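Local coordinates for 389aa long hypothetical nucleolar protein (Pyrococcus horikoshii, PDB 5ZVE) that methylates the C5 position of cytosine 72 in several tRNAs, using S-adenosyl-L-methionine as the methyl donor, at residues K19-A22 with N23-M26. Numbering follows the deposited sequence.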
loop_
_atom_site.group_PDB
_atom_site.type_symbol
_atom_site.label_atom_id
_atom_site.label_comp_id
_atom_site.label_asym_id
_atom_site.label_seq_id
_atom_site.Cartn_x
_atom_site.Cartn_y
_atom_site.Cartn_z
ATOM N N LYS A 19 -19.765 8.367 -14.420
ATOM C CA LYS A 19 -19.273 9.699 -14.072
ATOM C C LYS A 19 -19.269 10.006 -12.575
ATOM O O LYS A 19 -18.271 10.485 -12.032
ATOM C CB LYS A 19 -20.115 10.765 -14.770
ATOM C CG LYS A 19 -19.460 12.134 -14.826
ATOM C CD LYS A 19 -20.407 13.157 -15.421
ATOM C CE LYS A 19 -19.769 14.531 -15.496
ATOM N NZ LYS A 19 -20.734 15.529 -16.025
ATOM N N GLU A 20 -20.388 9.735 -11.915
ATOM C CA GLU A 20 -20.534 10.064 -10.505
ATOM C C GLU A 20 -19.529 9.310 -9.645
ATOM O O GLU A 20 -18.774 9.918 -8.885
ATOM C CB GLU A 20 -21.958 9.772 -10.034
ATOM C CG GLU A 20 -22.201 10.137 -8.583
ATOM C CD GLU A 20 -23.649 9.966 -8.176
ATOM O OE1 GLU A 20 -24.372 9.201 -8.854
ATOM O OE2 GLU A 20 -24.060 10.587 -7.170
ATOM N N GLU A 21 -19.520 7.988 -9.770
ATOM C CA GLU A 21 -18.610 7.159 -8.990
ATOM C C GLU A 21 -17.151 7.459 -9.309
ATOM O O GLU A 21 -16.310 7.479 -8.408
ATOM C CB GLU A 21 -18.911 5.679 -9.223
ATOM C CG GLU A 21 -20.252 5.258 -8.673
ATOM C CD GLU A 21 -20.265 5.245 -7.160
ATOM O OE1 GLU A 21 -19.553 4.405 -6.572
ATOM O OE2 GLU A 21 -20.974 6.083 -6.559
ATOM N N ALA A 22 -16.860 7.689 -10.588
ATOM C CA ALA A 22 -15.511 8.039 -11.022
ATOM C C ALA A 22 -15.026 9.314 -10.340
ATOM O O ALA A 22 -13.865 9.412 -9.943
ATOM C CB ALA A 22 -15.459 8.204 -12.535
ATOM N N ASN A 23 -15.916 10.292 -10.216
ATOM C CA ASN A 23 -15.558 11.559 -9.588
ATOM C C ASN A 23 -15.330 11.399 -8.088
ATOM O O ASN A 23 -14.437 12.031 -7.519
ATOM C CB ASN A 23 -16.635 12.618 -9.851
ATOM C CG ASN A 23 -16.516 13.245 -11.234
ATOM O OD1 ASN A 23 -15.421 13.365 -11.784
ATOM N ND2 ASN A 23 -17.646 13.647 -11.800
ATOM N N LYS A 24 -16.135 10.548 -7.456
ATOM C CA LYS A 24 -15.994 10.264 -6.026
ATOM C C LYS A 24 -14.703 9.515 -5.729
ATOM O O LYS A 24 -14.075 9.731 -4.697
ATOM C CB LYS A 24 -17.183 9.452 -5.509
ATOM C CG LYS A 24 -18.480 10.229 -5.391
ATOM C CD LYS A 24 -19.664 9.290 -5.212
ATOM C CE LYS A 24 -20.968 10.063 -5.115
ATOM N NZ LYS A 24 -22.143 9.156 -5.005
ATOM N N ILE A 25 -14.320 8.621 -6.634
ATOM C CA ILE A 25 -13.111 7.824 -6.462
ATOM C C ILE A 25 -11.869 8.703 -6.608
ATOM O O ILE A 25 -10.963 8.663 -5.774
ATOM C CB ILE A 25 -13.054 6.669 -7.476
ATOM C CG1 ILE A 25 -14.002 5.545 -7.055
ATOM C CG2 ILE A 25 -11.630 6.145 -7.624
ATOM C CD1 ILE A 25 -14.507 4.701 -8.211
ATOM N N MET A 26 -11.840 9.514 -7.657
ATOM C CA MET A 26 -10.701 10.391 -7.897
ATOM C C MET A 26 -10.550 11.430 -6.791
ATOM O O MET A 26 -9.438 11.731 -6.370
ATOM C CB MET A 26 -10.830 11.072 -9.258
ATOM C CG MET A 26 -10.429 10.183 -10.414
ATOM S SD MET A 26 -10.490 11.018 -12.010
ATOM C CE MET A 26 -12.250 11.266 -12.213
#
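Lys24 reaches back along helix 19-29 and sets its ammonium between the carboxylates of Glu20 and Glu21. Its CG turns toward the start of the helix (chi1 -72°), and the extended chain beyond passes over the Glu20 carbonyl, carrying NZ to 3.2 Å from Glu20 OE2 in a salt bridge with a weak hydrogen bond. Glu20, equally extended, runs alongside it, its CG 3.7 Å from Lys24 CE. Glu21 instead folds at chi2 (-70°) and crosses the lysine chain at an angle, bringing OE2 to 3.6 Å from NZ, a long ion pair; its OE1 is hydrogen-bonded to His367 NE2. Beneath, i to i+4 backbone bonds include Ile25 N to Glu21 O at 2.9 Å. On another face, Met26 bends at chi3 so that CE lies 4.4 Å from Ala22 CB, both side chains packing on Tyr13 of helix 7-17. Asn23 lies beside Lys19, ND2 3.8 Å from Lys19 CG. A methionine in place of Lys24 would probably leave two neighbouring carboxylates without their shared cation. Helix 19-29 of the ferredoxin-like domain thus pairs an apolar side against helix 7-17 with a charged side, where Glu21 links the intrahelical ion pairs to helix 366-369.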